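Local coordinates for cystathionine beta-lyase family protein, YNBB B.subtilis ortholog (Clostridium acetobutylicum, PDB 3HVY) that probably acts as a pyridoxal phosphate-dependent carbon-sulfur lyase of the methionine gamma-lyase family, possibly involved in aluminium resistance, at residues E34-Y38 / Y326-R330; E56-H62 / I74-S78; I105-L109 / F216-C220. All coordinates share one frame. Numbering follows the deposited sequence.

The three contacts fall in different parts of a pyridoxal phosphate enzyme with the fold of the aminotransferase-like superfamily, and none touches another. Contact 3 is the one tied to the cofactor: D218 hydrogen-bonds N1 of the pyridoxal-lysine at position 244, and I105 packs against that aspartate. Segment 34-38 of contact 1 lies on helix 18-55, and contact 2 starts at the C-terminal end of that helix; the two contacts' centres are 35 Å apart. Contact 1 joins this helix to the five-stranded antiparallel sheet, 27 Å between centres from contact 3 and on the opposite side of the chain's centre. Contact 2 is 26 Å from contact 3, centre to centre, and borders the second subunit.

Contact 1. Residues E34-Y38 / Y326-R330; sequences EFKYY and YNDKR
This is a polar helix-to-loop contact, joining the long helix 18-55 to the hairpin loop between strands 321-323 and 334-338 of the antiparallel sheet. Residues 34-38 are regular helix, with Y38 N bonded to E34 O at 3.1 Å; residues 326-330 are irregular, turning extended from D328 onward. The backbones come closest at E34 and N327, whose CA atoms are 6.6 Å apart. K329 (mmtm) lays its aliphatic end over the Y37 ring (chi1 t), with CE 3.4 Å from the ring centroid in a CH-pi contact and NZ at 4.8 Å in a cation-pi contact. K329 NZ then reaches E34 OE1 at 2.7 Å, a salt bridge. The Y38 hydroxyl (chi1 m) accepts a hydrogen bond from the backbone: R330 N to Y38 OH, 3.1 Å. One water bridges E34 OE1 (3.0 Å), Y38 OH (2.7 Å) and Y326 O (2.6 Å). Buried E34 thus has its charge compensated by K329, while tyrosine and water serve polar groups of the loop.

Contact 2. Residues E56-H62 / I74-S78; sequences ERISESH and IGRDS
A Schellman motif ends helix 18-55, and the chain then turns through a short 3-10 segment back against the first turn of helix 74-87. E56 points at that helix; its OE2, also salt-bridged to R81, lies 3.0 Å from S78 OG, across the E56-S78 approach of 6.9 Å between CA atoms. R57 takes the motif's positive phi (50/50). I58 sets CD1 3.9 Å from S78 CB, while its backbone bonds to the second subunit. S59 is extended, and its N donates to H62 ND1 at 2.9 Å; its OG pairs with S61 OG at 2.7 Å. The 3-10 turn 60-62 follows, with H62 N bonded to S59 O at 2.9 Å and S61 O 3.5 Å from I74 CD1. H62 (chi1 m) brings its ring edge to the helix, NE2 3.1 Å from S78 OG. Because G75 lacks a CB, which would clash with H62 O, its CA can come within 3.9 Å of H62 CA and 3.1 Å of H62 O, a CA-H...O contact.

Contact 3. Residues I105-L109 / F216-C220; sequences IGAAL and FVDNC
Helix 101-111 packs on strand 214-218 of the mixed sheet, the local axes running antiparallel at 170° with a closest approach of 9.9 Å. In register, CA atoms pair as I105-D218 (6.6 Å) and A108-F216 (8.2 Å). The main bump is the F216 ring (chi1 t), which rises from the strand into a hollow lined by I105, A108 and L109 on one helix face: CE2 meets I105 CG2 edge-on at 3.8 Å, CE1 comes within 3.7 Å of CB on the small A108, and CD2 lies 3.8 Å from L109 CD2. In return I105 projects toward the strand end, its CD1 3.3 Å from D218 CG and 4.1 Å from C220 SG. D218 OD1 accepts from C220 N at 3.1 Å in an Asx turn that ends the strand, while its OD2 bonds N1 of the pyridoxal-lysine at 244, the fold-type I pairing of aspartate and pyridine nitrogen. Strands 177-183 and 237-241 hydrogen-bond alongside, with L179, I237 and A239 widening the apolar bed under the helix.

Contact 1. Residues E34-Y38 / Y326-R330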
loop_
_atom_site.group_PDB
_atom_site.type_symbol
_atom_site.label_atom_id
_atom_site.label_comp_id
_atom_site.label_asym_id
_atom_site.label_seq_id
_atom_site.Cartn_x
_atom_site.Cartn_y
_atom_site.Cartn_z
ATOM N N GLU D 34 34.661 21.203 9.563
ATOM C CA GLU D 34 33.949 20.073 10.117
ATOM C C GLU D 34 33.110 19.377 9.019
ATOM O O GLU D 34 33.062 18.168 8.936
ATOM C CB GLU D 34 33.004 20.517 11.238
ATOM C CG GLU D 34 33.632 21.230 12.381
ATOM C CD GLU D 34 34.864 20.553 12.888
ATOM O OE1 GLU D 34 34.792 19.355 13.243
ATOM O OE2 GLU D 34 35.899 21.237 12.965
ATOM N N PHE D 35 32.374 20.148 8.234
ATOM C CA PHE D 35 31.529 19.603 7.183
ATOM C C PHE D 35 32.346 18.749 6.183
ATOM O O PHE D 35 31.891 17.686 5.720
ATOM C CB PHE D 35 30.779 20.729 6.452
ATOM C CG PHE D 35 29.543 21.239 7.173
ATOM C CD1 PHE D 35 29.346 21.021 8.529
ATOM C CD2 PHE D 35 28.636 22.046 6.497
ATOM C CE1 PHE D 35 28.225 21.562 9.202
ATOM C CE2 PHE D 35 27.516 22.536 7.121
ATOM C CZ PHE D 35 27.287 22.287 8.457
ATOM N N LYS D 36 33.540 19.201 5.842
ATOM C CA LYS D 36 34.391 18.445 4.906
ATOM C C LYS D 36 34.820 17.121 5.502
ATOM O O LYS D 36 34.945 16.091 4.815
ATOM C CB LYS D 36 35.637 19.283 4.477
ATOM C CG LYS D 36 35.258 20.436 3.530
ATOM C CD LYS D 36 36.455 21.279 3.028
ATOM N N TYR D 37 35.037 17.130 6.799
ATOM C CA TYR D 37 35.377 15.916 7.496
ATOM C C TYR D 37 34.210 14.922 7.409
ATOM O O TYR D 37 34.420 13.727 7.175
ATOM C CB TYR D 37 35.716 16.270 8.944
ATOM C CG TYR D 37 35.853 15.097 9.872
ATOM C CD1 TYR D 37 34.757 14.603 10.550
ATOM C CD2 TYR D 37 37.108 14.514 10.117
ATOM C CE1 TYR D 37 34.890 13.557 11.404
ATOM C CE2 TYR D 37 37.249 13.478 10.966
ATOM C CZ TYR D 37 36.134 12.994 11.610
ATOM O OH TYR D 37 36.233 11.966 12.474
ATOM N N TYR D 38 32.985 15.391 7.629
ATOM C CA TYR D 38 31.825 14.480 7.533
ATOM C C TYR D 38 31.583 13.970 6.133
ATOM O O TYR D 38 31.092 12.827 5.958
ATOM C CB TYR D 38 30.562 15.092 8.123
ATOM C CG TYR D 38 30.728 15.280 9.627
ATOM C CD1 TYR D 38 30.863 14.198 10.472
ATOM C CD2 TYR D 38 30.820 16.548 10.176
ATOM C CE1 TYR D 38 31.063 14.394 11.849
ATOM C CE2 TYR D 38 31.021 16.733 11.543
ATOM C CZ TYR D 38 31.145 15.675 12.362
ATOM O OH TYR D 38 31.398 15.898 13.710
ATOM N N TYR D 326 30.663 22.285 18.430
ATOM C CA TYR D 326 30.677 22.172 16.990
ATOM C C TYR D 326 31.811 21.364 16.424
ATOM O O TYR D 326 31.655 20.713 15.411
ATOM C CB TYR D 326 30.676 23.573 16.370
ATOM C CG TYR D 326 31.967 24.322 16.353
ATOM C CD1 TYR D 326 32.525 24.811 17.530
ATOM C CD2 TYR D 326 32.612 24.611 15.153
ATOM C CE1 TYR D 326 33.665 25.535 17.532
ATOM C CE2 TYR D 326 33.775 25.382 15.143
ATOM C CZ TYR D 326 34.290 25.835 16.331
ATOM O OH TYR D 326 35.418 26.589 16.381
ATOM N N ASN D 327 32.947 21.396 17.103
ATOM C CA ASN D 327 34.106 20.680 16.659
ATOM C C ASN D 327 34.388 19.428 17.423
ATOM O O ASN D 327 35.446 18.883 17.238
ATOM C CB ASN D 327 35.329 21.580 16.560
ATOM C CG ASN D 327 35.830 22.029 17.906
ATOM O OD1 ASN D 327 35.141 21.899 18.909
ATOM N ND2 ASN D 327 37.022 22.570 17.935
ATOM N N ASP D 328 33.463 18.988 18.291
ATOM C CA ASP D 328 33.496 17.637 18.846
ATOM C C ASP D 328 32.955 16.714 17.789
ATOM O O ASP D 328 31.810 16.867 17.363
ATOM C CB ASP D 328 32.565 17.489 20.059
ATOM C CG ASP D 328 33.087 18.197 21.284
ATOM O OD1 ASP D 328 34.320 18.244 21.469
ATOM O OD2 ASP D 328 32.267 18.667 22.084
ATOM N N LYS D 329 33.764 15.774 17.343
ATOM C CA LYS D 329 33.339 14.853 16.289
ATOM C C LYS D 329 32.211 13.933 16.826
ATOM O O LYS D 329 32.264 13.397 17.919
ATOM C CB LYS D 329 34.515 14.057 15.697
ATOM C CG LYS D 329 35.641 14.965 15.029
ATOM C CD LYS D 329 35.115 15.887 13.897
ATOM C CE LYS D 329 36.235 16.558 13.074
ATOM N NZ LYS D 329 36.879 17.717 13.728
ATOM N N ARG D 330 31.151 13.848 16.036
ATOM C CA ARG D 330 29.921 13.220 16.441
ATOM C C ARG D 330 29.852 11.704 16.304
ATOM O O ARG D 330 30.560 11.073 15.501
ATOM C CB ARG D 330 28.775 13.859 15.645
ATOM C CG ARG D 330 28.737 15.394 15.689
ATOM C CD ARG D 330 28.793 15.876 17.071
ATOM N NE ARG D 330 28.918 17.340 17.271
ATOM C CZ ARG D 330 27.874 18.148 17.440
ATOM N NH1 ARG D 330 26.653 17.686 17.335
ATOM N NH2 ARG D 330 28.049 19.430 17.696
HETATM O O HOH W 1 32.212 18.357 14.413
#

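Contact 2. Residues E56-H62 / I74-S78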
loop_
_atom_site.group_PDB
_atom_site.type_symbol
_atom_site.label_atom_id
_atom_site.label_comp_id
_atom_site.label_asym_id
_atom_site.label_seq_id
_atom_site.Cartn_x
_atom_site.Cartn_y
_atom_site.Cartn_z
ATOM N N GLU D 56 24.745 -8.713 -2.514
ATOM C CA GLU D 56 23.545 -9.508 -2.360
ATOM C C GLU D 56 22.731 -9.584 -3.663
ATOM O O GLU D 56 21.669 -10.187 -3.703
ATOM C CB GLU D 56 22.712 -8.981 -1.177
ATOM C CG GLU D 56 21.412 -9.766 -0.834
ATOM C CD GLU D 56 21.629 -11.233 -0.436
ATOM O OE1 GLU D 56 22.765 -11.585 -0.014
ATOM O OE2 GLU D 56 20.640 -12.017 -0.517
ATOM N N ARG D 57 23.245 -9.012 -4.743
ATOM C CA ARG D 57 22.562 -8.989 -6.016
ATOM C C ARG D 57 21.101 -8.496 -5.926
ATOM O O ARG D 57 20.165 -9.098 -6.455
ATOM C CB ARG D 57 22.657 -10.348 -6.710
ATOM C CG ARG D 57 24.060 -10.814 -6.977
ATOM C CD ARG D 57 24.060 -12.164 -7.668
ATOM N NE ARG D 57 25.192 -12.204 -8.589
ATOM C CZ ARG D 57 25.119 -12.196 -9.925
ATOM N NH1 ARG D 57 23.958 -12.217 -10.578
ATOM N NH2 ARG D 57 26.247 -12.213 -10.620
ATOM N N ILE D 58 20.913 -7.369 -5.274
ATOM C CA ILE D 58 19.596 -6.818 -5.165
ATOM C C ILE D 58 19.073 -6.493 -6.551
ATOM O O ILE D 58 19.820 -5.978 -7.393
ATOM C CB ILE D 58 19.586 -5.617 -4.197
ATOM C CG1 ILE D 58 19.987 -6.108 -2.789
ATOM C CG2 ILE D 58 18.243 -4.924 -4.198
ATOM C CD1 ILE D 58 19.133 -7.245 -2.198
ATOM N N SER D 59 17.814 -6.875 -6.802
ATOM C CA SER D 59 17.125 -6.579 -8.043
ATOM C C SER D 59 15.687 -6.183 -7.782
ATOM O O SER D 59 15.192 -6.214 -6.617
ATOM C CB SER D 59 17.141 -7.790 -8.971
ATOM O OG SER D 59 16.435 -8.807 -8.356
ATOM N N GLU D 60 14.986 -5.848 -8.865
ATOM C CA GLU D 60 13.547 -5.495 -8.773
ATOM C C GLU D 60 12.742 -6.620 -8.082
ATOM O O GLU D 60 11.819 -6.341 -7.324
ATOM C CB GLU D 60 12.963 -5.103 -10.144
ATOM N N SER D 61 13.150 -7.877 -8.265
ATOM C CA SER D 61 12.425 -8.990 -7.651
ATOM C C SER D 61 12.512 -9.062 -6.108
ATOM O O SER D 61 11.773 -9.807 -5.442
ATOM C CB SER D 61 12.845 -10.300 -8.282
ATOM O OG SER D 61 14.239 -10.415 -8.347
ATOM N N HIS D 62 13.410 -8.276 -5.534
ATOM C CA HIS D 62 13.466 -8.119 -4.075
ATOM C C HIS D 62 12.429 -7.141 -3.569
ATOM O O HIS D 62 12.246 -7.024 -2.332
ATOM C CB HIS D 62 14.871 -7.678 -3.651
ATOM C CG HIS D 62 15.875 -8.758 -3.839
ATOM N ND1 HIS D 62 16.644 -8.871 -4.988
ATOM C CD2 HIS D 62 16.167 -9.834 -3.081
ATOM C CE1 HIS D 62 17.404 -9.947 -4.893
ATOM N NE2 HIS D 62 17.118 -10.560 -3.757
ATOM N N ILE D 74 11.676 -13.172 -0.385
ATOM C CA ILE D 74 13.087 -13.001 -0.731
ATOM C C ILE D 74 13.579 -11.584 -0.496
ATOM O O ILE D 74 14.752 -11.397 -0.176
ATOM C CB ILE D 74 13.432 -13.490 -2.188
ATOM C CG1 ILE D 74 12.917 -12.499 -3.263
ATOM C CG2 ILE D 74 12.911 -14.910 -2.392
ATOM C CD1 ILE D 74 13.340 -12.827 -4.645
ATOM N N GLY D 75 12.693 -10.593 -0.637
ATOM C CA GLY D 75 13.020 -9.216 -0.308
ATOM C C GLY D 75 13.423 -9.022 1.141
ATOM O O GLY D 75 14.476 -8.461 1.460
ATOM N N ARG D 76 12.582 -9.519 2.019
ATOM C CA ARG D 76 12.787 -9.469 3.430
ATOM C C ARG D 76 14.088 -10.166 3.825
ATOM O O ARG D 76 14.902 -9.609 4.555
ATOM C CB ARG D 76 11.626 -10.195 4.081
ATOM C CG ARG D 76 11.656 -10.258 5.579
ATOM C CD ARG D 76 10.653 -11.275 6.100
ATOM N NE ARG D 76 11.014 -12.619 5.699
ATOM C CZ ARG D 76 10.216 -13.682 5.686
ATOM N NH1 ARG D 76 8.994 -13.609 6.142
ATOM N NH2 ARG D 76 10.661 -14.826 5.210
ATOM N N ASP D 77 14.282 -11.382 3.335
ATOM C CA ASP D 77 15.449 -12.188 3.697
ATOM C C ASP D 77 16.737 -11.611 3.150
ATOM O O ASP D 77 17.769 -11.680 3.793
ATOM C CB ASP D 77 15.249 -13.638 3.252
ATOM C CG ASP D 77 14.099 -14.309 4.009
ATOM O OD1 ASP D 77 13.718 -13.846 5.129
ATOM O OD2 ASP D 77 13.563 -15.259 3.455
ATOM N N SER D 78 16.685 -11.008 1.981
ATOM C CA SER D 78 17.877 -10.390 1.433
ATOM C C SER D 78 18.198 -9.073 2.123
ATOM O O SER D 78 19.394 -8.672 2.204
ATOM C CB SER D 78 17.697 -10.156 -0.071
ATOM O OG SER D 78 17.740 -11.369 -0.817
#

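Contact 3. Residues I105-L109 / F216-C220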
loop_
_atom_site.group_PDB
_atom_site.type_symbol
_atom_site.label_atom_id
_atom_site.label_comp_id
_atom_site.label_asym_id
_atom_site.label_seq_id
_atom_site.Cartn_x
_atom_site.Cartn_y
_atom_site.Cartn_z
ATOM N N ILE D 105 14.927 -3.020 20.851
ATOM C CA ILE D 105 15.863 -3.095 21.965
ATOM C C ILE D 105 15.360 -4.095 22.995
ATOM O O ILE D 105 16.068 -5.030 23.359
ATOM C CB ILE D 105 16.132 -1.697 22.600
ATOM C CG1 ILE D 105 16.930 -0.803 21.614
ATOM C CG2 ILE D 105 16.899 -1.837 23.954
ATOM C CD1 ILE D 105 16.799 0.633 21.902
ATOM N N GLY D 106 14.112 -3.938 23.403
ATOM C CA GLY D 106 13.468 -4.891 24.307
ATOM C C GLY D 106 13.503 -6.343 23.855
ATOM O O GLY D 106 13.750 -7.228 24.667
ATOM N N ALA D 107 13.244 -6.595 22.573
ATOM C CA ALA D 107 13.239 -7.943 22.039
ATOM C C ALA D 107 14.666 -8.540 22.129
ATOM O O ALA D 107 14.842 -9.732 22.396
ATOM C CB ALA D 107 12.734 -7.936 20.595
ATOM N N ALA D 108 15.682 -7.715 21.867
ATOM C CA ALA D 108 17.075 -8.155 21.948
ATOM C C ALA D 108 17.417 -8.556 23.389
ATOM O O ALA D 108 18.081 -9.558 23.600
ATOM C CB ALA D 108 18.035 -7.100 21.430
ATOM N N LEU D 109 16.896 -7.816 24.377
ATOM C CA LEU D 109 17.123 -8.129 25.767
ATOM C C LEU D 109 16.340 -9.356 26.231
ATOM O O LEU D 109 16.943 -10.321 26.705
ATOM C CB LEU D 109 16.820 -6.919 26.650
ATOM C CG LEU D 109 17.681 -5.666 26.343
ATOM C CD1 LEU D 109 17.095 -4.406 27.048
ATOM C CD2 LEU D 109 19.131 -5.966 26.717
ATOM N N PHE D 216 25.658 -5.985 24.348
ATOM C CA PHE D 216 24.560 -5.369 23.624
ATOM C C PHE D 216 24.714 -3.864 23.580
ATOM O O PHE D 216 24.957 -3.228 24.629
ATOM C CB PHE D 216 23.203 -5.709 24.270
ATOM C CG PHE D 216 22.057 -4.934 23.670
ATOM C CD1 PHE D 216 21.628 -5.183 22.363
ATOM C CD2 PHE D 216 21.411 -3.973 24.385
ATOM C CE1 PHE D 216 20.572 -4.431 21.806
ATOM C CE2 PHE D 216 20.375 -3.257 23.820
ATOM C CZ PHE D 216 19.984 -3.488 22.527
ATOM N N VAL D 217 24.629 -3.290 22.374
ATOM C CA VAL D 217 24.604 -1.792 22.226
ATOM C C VAL D 217 23.302 -1.282 21.560
ATOM O O VAL D 217 22.963 -1.681 20.458
ATOM C CB VAL D 217 25.805 -1.293 21.416
ATOM C CG1 VAL D 217 25.924 0.262 21.371
ATOM C CG2 VAL D 217 27.093 -1.909 21.987
ATOM N N ASP D 218 22.575 -0.435 22.277
ATOM C CA ASP D 218 21.449 0.330 21.743
ATOM C C ASP D 218 22.076 1.327 20.786
ATOM O O ASP D 218 22.778 2.245 21.227
ATOM C CB ASP D 218 20.760 1.029 22.905
ATOM C CG ASP D 218 19.694 2.020 22.465
ATOM O OD1 ASP D 218 19.565 2.246 21.237
ATOM O OD2 ASP D 218 19.016 2.609 23.373
ATOM N N ASN D 219 21.888 1.114 19.477
ATOM C CA ASN D 219 22.599 1.910 18.454
ATOM C C ASN D 219 21.762 3.069 17.913
ATOM O O ASN D 219 22.125 3.670 16.922
ATOM C CB ASN D 219 22.978 1.005 17.285
ATOM C CG ASN D 219 24.165 1.507 16.544
ATOM O OD1 ASN D 219 25.065 2.097 17.155
ATOM N ND2 ASN D 219 24.193 1.299 15.194
ATOM N N CYS D 220 20.601 3.315 18.514
ATOM C CA CYS D 220 19.747 4.388 18.047
ATOM C C CYS D 220 20.460 5.740 17.875
ATOM O O CYS D 220 21.139 6.186 18.768
ATOM C CB CYS D 220 18.561 4.569 18.998
ATOM S SG CYS D 220 17.267 3.293 18.830
#